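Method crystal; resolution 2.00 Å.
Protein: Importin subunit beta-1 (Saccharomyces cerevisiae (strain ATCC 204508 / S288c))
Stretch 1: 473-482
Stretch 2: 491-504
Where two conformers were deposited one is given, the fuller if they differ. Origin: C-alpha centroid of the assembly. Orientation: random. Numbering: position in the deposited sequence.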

ATOM      1  N   CYS A 473       0.616 -23.693  10.216  1.00 22.71           N
ATOM      2  CA  CYS A 473      -0.119 -24.099  11.408  1.00 23.52           C
ATOM      3  C   CYS A 473      -0.181 -22.977  12.441  1.00 23.50           C
ATOM      4  O   CYS A 473      -1.199 -22.825  13.128  1.00 25.79           O
ATOM      5  CB  CYS A 473       0.507 -25.354  12.007  1.00 28.12           C
ATOM      6  SG  CYS A 473       0.149 -26.807  11.026  1.00 27.29           S
ATOM      7  N   SER A 474       0.887 -22.185  12.577  1.00 25.24           N
ATOM      8  CA  SER A 474       0.829 -21.035  13.476  1.00 23.16           C
ATOM      9  C   SER A 474      -0.198 -20.016  12.991  1.00 23.74           C
ATOM     10  O   SER A 474      -0.988 -19.487  13.786  1.00 24.27           O
ATOM     11  CB  SER A 474       2.214 -20.386  13.612  1.00 23.56           C
ATOM     12  OG  SER A 474       3.021 -21.116  14.524  1.00 28.01           O
ATOM     13  N   TRP A 475      -0.182 -19.705  11.687  1.00 23.03           N
ATOM     14  CA  TRP A 475      -1.180 -18.798  11.109  0.56 29.18           C
ATOM     15  C   TRP A 475      -2.591 -19.315  11.355  1.00 25.96           C
ATOM     16  O   TRP A 475      -3.514 -18.551  11.686  1.00 26.66           O
ATOM     17  CB  TRP A 475      -0.915 -18.646   9.602  0.56 29.27           C
ATOM     18  CG  TRP A 475      -1.925 -17.827   8.814  0.56 32.37           C
ATOM     19  CD1 TRP A 475      -2.025 -16.465   8.777  0.56 36.70           C
ATOM     20  CD2 TRP A 475      -2.940 -18.326   7.921  0.56 27.10           C
ATOM     21  NE1 TRP A 475      -3.046 -16.084   7.936  0.56 33.07           N
ATOM     22  CE2 TRP A 475      -3.621 -17.205   7.395  0.56 29.61           C
ATOM     23  CE3 TRP A 475      -3.337 -19.607   7.519  0.56 26.24           C
ATOM     24  CZ2 TRP A 475      -4.681 -17.326   6.490  0.56 30.36           C
ATOM     25  CZ3 TRP A 475      -4.402 -19.728   6.616  0.56 15.40           C
ATOM     26  CH2 TRP A 475      -5.056 -18.591   6.116  0.56 30.38           C
ATOM     27  N   THR A 476      -2.777 -20.626  11.189  1.00 23.89           N
ATOM     28  CA  THR A 476      -4.080 -21.245  11.389  1.00 24.19           C
ATOM     29  C   THR A 476      -4.520 -21.144  12.841  1.00 29.56           C
ATOM     30  O   THR A 476      -5.696 -20.891  13.124  1.00 25.13           O
ATOM     31  CB  THR A 476      -4.018 -22.703  10.932  1.00 26.37           C
ATOM     32  OG1 THR A 476      -3.905 -22.733   9.503  1.00 33.54           O
ATOM     33  CG2 THR A 476      -5.249 -23.505  11.374  1.00 22.63           C
ATOM     34  N   ILE A 477      -3.588 -21.334  13.777  1.00 26.65           N
ATOM     35  CA  ILE A 477      -3.927 -21.201  15.191  1.00 23.03           C
ATOM     36  C   ILE A 477      -4.353 -19.772  15.498  1.00 20.67           C
ATOM     37  O   ILE A 477      -5.347 -19.539  16.200  1.00 25.21           O
ATOM     38  CB  ILE A 477      -2.742 -21.652  16.066  1.00 22.24           C
ATOM     39  CG1 ILE A 477      -2.583 -23.173  15.972  1.00 28.27           C
ATOM     40  CG2 ILE A 477      -2.940 -21.227  17.512  1.00 24.07           C
ATOM     41  CD1 ILE A 477      -1.281 -23.696  16.533  1.00 26.95           C
ATOM     42  N   ILE A 478      -3.624 -18.793  14.960  1.00 24.82           N
ATOM     43  CA  ILE A 478      -4.042 -17.403  15.122  1.00 24.95           C
ATOM     44  C   ILE A 478      -5.489 -17.238  14.663  1.00 23.09           C
ATOM     45  O   ILE A 478      -6.330 -16.694  15.389  1.00 25.11           O
ATOM     46  CB  ILE A 478      -3.084 -16.465  14.366  1.00 25.04           C
ATOM     47  CG1 ILE A 478      -1.743 -16.408  15.099  1.00 22.43           C
ATOM     48  CG2 ILE A 478      -3.675 -15.052  14.242  1.00 25.61           C
ATOM     49  CD1 ILE A 478      -0.625 -15.751  14.292  1.00 27.50           C
ATOM     50  N   ASN A 479      -5.810 -17.735  13.463  1.00 28.18           N
ATOM     51  CA  ASN A 479      -7.182 -17.606  12.958  1.00 25.64           C
ATOM     52  C   ASN A 479      -8.192 -18.259  13.895  1.00 26.41           C
ATOM     53  O   ASN A 479      -9.256 -17.689  14.177  1.00 28.26           O
ATOM     54  CB  ASN A 479      -7.291 -18.222  11.569  1.00 24.85           C
ATOM     55  CG  ASN A 479      -6.531 -17.444  10.535  1.00 34.45           C
ATOM     56  OD1 ASN A 479      -6.054 -16.350  10.807  1.00 33.40           O
ATOM     57  ND2 ASN A 479      -6.428 -17.996   9.328  1.00 30.60           N
ATOM     58  N   LEU A 480      -7.893 -19.473  14.362  1.00 24.50           N
ATOM     59  CA  LEU A 480      -8.810 -20.164  15.261  1.00 24.91           C
ATOM     60  C   LEU A 480      -9.095 -19.334  16.497  1.00 30.39           C
ATOM     61  O   LEU A 480     -10.257 -19.157  16.888  1.00 29.80           O
ATOM     62  CB  LEU A 480      -8.237 -21.519  15.670  1.00 31.72           C
ATOM     63  CG  LEU A 480      -8.420 -22.676  14.701  1.00 36.52           C
ATOM     64  CD1 LEU A 480      -7.612 -23.869  15.190  1.00 41.21           C
ATOM     65  CD2 LEU A 480      -9.891 -23.039  14.563  1.00 30.66           C
ATOM     66  N   VAL A 481      -8.040 -18.835  17.146  1.00 23.97           N
ATOM     67  CA  VAL A 481      -8.224 -18.079  18.379  1.00 23.67           C
ATOM     68  C   VAL A 481      -8.996 -16.794  18.104  1.00 26.11           C
ATOM     69  O   VAL A 481      -9.933 -16.444  18.831  1.00 30.65           O
ATOM     70  CB  VAL A 481      -6.860 -17.796  19.036  1.00 26.31           C
ATOM     71  CG1 VAL A 481      -7.003 -16.848  20.228  1.00 27.46           C
ATOM     72  CG2 VAL A 481      -6.219 -19.099  19.466  1.00 35.91           C
ATOM     73  N   GLU A 482      -8.618 -16.076  17.043  1.00 32.08           N
ATOM     74  CA  GLU A 482      -9.275 -14.809  16.731  1.00 30.91           C
ATOM     75  C   GLU A 482     -10.765 -15.004  16.472  1.00 30.03           C
ATOM     76  O   GLU A 482     -11.595 -14.207  16.932  1.00 32.08           O
ATOM     77  CB  GLU A 482      -8.606 -14.158  15.518  1.00 26.18           C
ATOM     78  CG  GLU A 482      -7.309 -13.433  15.826  1.00 29.99           C
ATOM     79  CD  GLU A 482      -6.659 -12.846  14.587  1.00 37.33           C
ATOM     80  OE1 GLU A 482      -7.103 -13.169  13.464  1.00 37.23           O
ATOM     81  OE2 GLU A 482      -5.698 -12.068  14.735  1.00 33.46           O
TER
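Stretch 2, residues 491-504: PIYNFYPALVDGLI

Antiparallel helices joined by a short connection commonly pack through a single strip of aliphatic side chains, and this pair from importin beta-1 illustrates the pattern. Stretch 1 is helical throughout. Stretch 2 opens with helical backbone angles at 491-494 but without the regular bonding, and is helical from Tyr496 through Ile504 and continues beyond it. The two helices run nearly antiparallel, with a signed crossing angle of -151° and a closest axial approach of 11.6 Å, a gap that side chains must fill.

Contact begins at Ile492, near the start of the stretch. Ile492 (chi1 t, chi2 p) points toward stretch 1, its CG1 lying 4.1 Å from CG2 of Val481 and its CD1 4.3 Å from CB of Leu480. Tyr496 starts sideways, but its end comes nearer, so that OH lies 3.9 Å from CG1 of Val481, which sits at the ring edge; the hydroxyl is hydrogen-bonded elsewhere in the structure. One turn on, Leu499 points toward its partner and sets CD2 3.9 Å from CD1 of Ile477. Leu503, a further turn along, brings its CD2 4.0 Å from that same Ile477 CD1 and 3.6 Å from OG of Ser474. No hydrogen bond crosses between the stretches; 363 Å² is buried, chiefly by apolar side chains.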

ATOM      1  N   PRO A 491     -15.091 -22.300  22.826  1.00 33.93           N
ATOM      2  CA  PRO A 491     -14.485 -23.638  22.953  1.00 38.80           C
ATOM      3  C   PRO A 491     -12.965 -23.621  22.897  1.00 33.94           C
ATOM      4  O   PRO A 491     -12.322 -24.501  23.490  1.00 37.83           O
ATOM      5  CB  PRO A 491     -15.092 -24.407  21.769  1.00 38.33           C
ATOM      6  CG  PRO A 491     -15.399 -23.352  20.753  1.00 39.77           C
ATOM      7  CD  PRO A 491     -15.728 -22.093  21.512  1.00 41.19           C
ATOM      8  N   ILE A 492     -12.361 -22.606  22.264  1.00 31.68           N
ATOM      9  CA  ILE A 492     -10.923 -22.654  22.008  1.00 31.44           C
ATOM     10  C   ILE A 492     -10.130 -22.638  23.305  1.00 29.11           C
ATOM     11  O   ILE A 492      -8.999 -23.142  23.354  1.00 27.45           O
ATOM     12  CB  ILE A 492     -10.496 -21.498  21.083  1.00 37.23           C
ATOM     13  CG1 ILE A 492      -9.102 -21.763  20.504  1.00 34.04           C
ATOM     14  CG2 ILE A 492     -10.485 -20.160  21.828  1.00 39.17           C
ATOM     15  CD1 ILE A 492      -9.003 -23.008  19.622  1.00 40.09           C
ATOM     16  N   TYR A 493     -10.690 -22.064  24.373  1.00 30.02           N
ATOM     17  CA  TYR A 493      -9.934 -21.966  25.617  1.00 36.89           C
ATOM     18  C   TYR A 493      -9.680 -23.338  26.226  1.00 34.42           C
ATOM     19  O   TYR A 493      -8.646 -23.535  26.878  1.00 29.84           O
ATOM     20  CB  TYR A 493     -10.649 -21.035  26.602  1.00 34.38           C
ATOM     21  CG  TYR A 493     -10.627 -19.598  26.119  1.00 34.07           C
ATOM     22  CD1 TYR A 493      -9.424 -18.934  25.922  1.00 28.90           C
ATOM     23  CD2 TYR A 493     -11.801 -18.918  25.821  1.00 37.45           C
ATOM     24  CE1 TYR A 493      -9.388 -17.623  25.454  1.00 33.25           C
ATOM     25  CE2 TYR A 493     -11.777 -17.613  25.353  1.00 39.76           C
ATOM     26  CZ  TYR A 493     -10.566 -16.969  25.175  1.00 34.61           C
ATOM     27  OH  TYR A 493     -10.536 -15.672  24.711  1.00 34.98           O
ATOM     28  N   ASN A 494     -10.559 -24.314  25.970  1.00 37.56           N
ATOM     29  CA  ASN A 494     -10.276 -25.669  26.435  1.00 37.84           C
ATOM     30  C   ASN A 494      -8.973 -26.209  25.862  1.00 31.34           C
ATOM     31  O   ASN A 494      -8.382 -27.124  26.447  1.00 39.78           O
ATOM     32  CB  ASN A 494     -11.425 -26.610  26.072  1.00 38.78           C
ATOM     33  CG  ASN A 494     -12.714 -26.268  26.792  1.00 52.53           C
ATOM     34  OD1 ASN A 494     -12.705 -25.899  27.968  1.00 51.05           O
ATOM     35  ND2 ASN A 494     -13.832 -26.390  26.089  1.00 53.38           N
ATOM     36  N   PHE A 495      -8.505 -25.655  24.744  1.00 25.32           N
ATOM     37  CA  PHE A 495      -7.285 -26.107  24.093  1.00 26.32           C
ATOM     38  C   PHE A 495      -6.114 -25.164  24.316  1.00 24.81           C
ATOM     39  O   PHE A 495      -5.033 -25.409  23.771  1.00 29.90           O
ATOM     40  CB  PHE A 495      -7.526 -26.280  22.588  1.00 31.61           C
ATOM     41  CG  PHE A 495      -8.628 -27.250  22.266  1.00 34.85           C
ATOM     42  CD1 PHE A 495      -8.372 -28.612  22.175  1.00 32.53           C
ATOM     43  CD2 PHE A 495      -9.920 -26.798  22.070  1.00 30.20           C
ATOM     44  CE1 PHE A 495      -9.393 -29.505  21.884  1.00 31.79           C
ATOM     45  CE2 PHE A 495     -10.942 -27.683  21.779  1.00 39.13           C
ATOM     46  CZ  PHE A 495     -10.676 -29.039  21.692  1.00 30.26           C
ATOM     47  N   TYR A 496      -6.297 -24.103  25.105  1.00 31.40           N
ATOM     48  CA  TYR A 496      -5.217 -23.132  25.288  1.00 26.06           C
ATOM     49  C   TYR A 496      -3.931 -23.777  25.788  1.00 26.85           C
ATOM     50  O   TYR A 496      -2.872 -23.546  25.179  1.00 32.83           O
ATOM     51  CB  TYR A 496      -5.680 -22.015  26.229  1.00 35.85           C
ATOM     52  CG  TYR A 496      -5.672 -20.636  25.599  1.00 34.69           C
ATOM     53  CD1 TYR A 496      -6.506 -20.336  24.533  1.00 31.78           C
ATOM     54  CD2 TYR A 496      -4.840 -19.637  26.077  1.00 31.09           C
ATOM     55  CE1 TYR A 496      -6.513 -19.085  23.961  1.00 27.92           C
ATOM     56  CE2 TYR A 496      -4.836 -18.372  25.508  1.00 30.75           C
ATOM     57  CZ  TYR A 496      -5.672 -18.103  24.451  1.00 30.26           C
ATOM     58  OH  TYR A 496      -5.672 -16.849  23.880  1.00 31.00           O
ATOM     59  N   PRO A 497      -3.936 -24.591  26.853  1.00 30.35           N
ATOM     60  CA  PRO A 497      -2.678 -25.202  27.315  1.00 30.99           C
ATOM     61  C   PRO A 497      -1.954 -25.947  26.203  1.00 32.61           C
ATOM     62  O   PRO A 497      -0.803 -25.628  25.873  1.00 37.01           O
ATOM     63  CB  PRO A 497      -3.135 -26.145  28.438  1.00 36.84           C
ATOM     64  CG  PRO A 497      -4.417 -25.539  28.931  1.00 44.41           C
ATOM     65  CD  PRO A 497      -5.079 -24.949  27.712  1.00 31.86           C
ATOM     66  N   ALA A 498      -2.646 -26.899  25.575  1.00 33.37           N
ATOM     67  CA  ALA A 498      -2.030 -27.673  24.502  1.00 27.73           C
ATOM     68  C   ALA A 498      -1.483 -26.759  23.410  1.00 25.36           C
ATOM     69  O   ALA A 498      -0.298 -26.825  23.059  1.00 28.97           O
ATOM     70  CB  ALA A 498      -3.046 -28.661  23.928  1.00 32.09           C
ATOM     71  N   LEU A 499      -2.329 -25.872  22.883  1.00 31.28           N
ATOM     72  CA  LEU A 499      -1.866 -24.945  21.858  1.00 26.75           C
ATOM     73  C   LEU A 499      -0.619 -24.200  22.324  1.00 29.60           C
ATOM     74  O   LEU A 499       0.407 -24.184  21.629  1.00 30.33           O
ATOM     75  CB  LEU A 499      -2.991 -23.967  21.488  1.00 25.25           C
ATOM     76  CG  LEU A 499      -4.138 -24.597  20.698  1.00 27.86           C
ATOM     77  CD1 LEU A 499      -5.335 -23.672  20.642  1.00 27.45           C
ATOM     78  CD2 LEU A 499      -3.683 -24.941  19.304  1.00 25.93           C
ATOM     79  N   VAL A 500      -0.661 -23.632  23.533  1.00 28.15           N
ATOM     80  CA  VAL A 500       0.493 -22.864  23.994  1.00 32.04           C
ATOM     81  C   VAL A 500       1.717 -23.766  24.055  1.00 33.81           C
ATOM     82  O   VAL A 500       2.790 -23.430  23.533  1.00 29.63           O
ATOM     83  CB  VAL A 500       0.191 -22.190  25.345  1.00 39.12           C
ATOM     84  CG1 VAL A 500       1.471 -21.668  26.012  1.00 32.59           C
ATOM     85  CG2 VAL A 500      -0.775 -21.035  25.130  1.00 38.76           C
ATOM     86  N   ASP A 501       1.555 -24.965  24.620  1.00 36.07           N
ATOM     87  CA  ASP A 501       2.689 -25.879  24.674  1.00 31.22           C
ATOM     88  C   ASP A 501       3.250 -26.092  23.274  1.00 40.06           C
ATOM     89  O   ASP A 501       4.449 -25.894  23.031  1.00 38.99           O
ATOM     90  CB  ASP A 501       2.268 -27.201  25.315  1.00 40.13           C
ATOM     91  CG  ASP A 501       3.357 -28.240  25.264  1.00 48.50           C
ATOM     92  OD1 ASP A 501       4.240 -28.215  26.144  1.00 56.56           O
ATOM     93  OD2 ASP A 501       3.336 -29.079  24.342  1.00 50.61           O
ATOM     94  N   GLY A 502       2.372 -26.394  22.313  1.00 34.98           N
ATOM     95  CA  GLY A 502       2.846 -26.615  20.961  1.00 27.94           C
ATOM     96  C   GLY A 502       3.578 -25.403  20.422  1.00 32.39           C
ATOM     97  O   GLY A 502       4.674 -25.518  19.860  1.00 29.52           O
ATOM     98  N   LEU A 503       3.005 -24.215  20.632  1.00 24.31           N
ATOM     99  CA  LEU A 503       3.618 -23.014  20.088  1.00 24.12           C
ATOM    100  C   LEU A 503       4.971 -22.778  20.736  1.00 30.11           C
ATOM    101  O   LEU A 503       5.942 -22.427  20.051  1.00 27.63           O
ATOM    102  CB  LEU A 503       2.689 -21.816  20.285  1.00 24.31           C
ATOM    103  CG  LEU A 503       1.452 -21.779  19.372  1.00 25.04           C
ATOM    104  CD1 LEU A 503       0.489 -20.681  19.776  1.00 23.07           C
ATOM    105  CD2 LEU A 503       1.875 -21.583  17.937  1.00 23.76           C
ATOM    106  N   ILE A 504       5.080 -23.036  22.046  1.00 34.28           N
ATOM    107  CA  ILE A 504       6.375 -22.839  22.687  1.00 31.20           C
ATOM    108  C   ILE A 504       7.397 -23.741  22.020  1.00 31.33           C
ATOM    109  O   ILE A 504       8.508 -23.310  21.683  1.00 35.31           O
ATOM    110  CB  ILE A 504       6.281 -23.078  24.206  1.00 37.43           C
ATOM    111  CG1 ILE A 504       5.567 -21.902  24.879  1.00 30.73           C
ATOM    112  CG2 ILE A 504       7.680 -23.243  24.819  1.00 35.40           C
ATOM    113  CD1 ILE A 504       5.285 -22.116  26.361  1.00 31.14           C
TER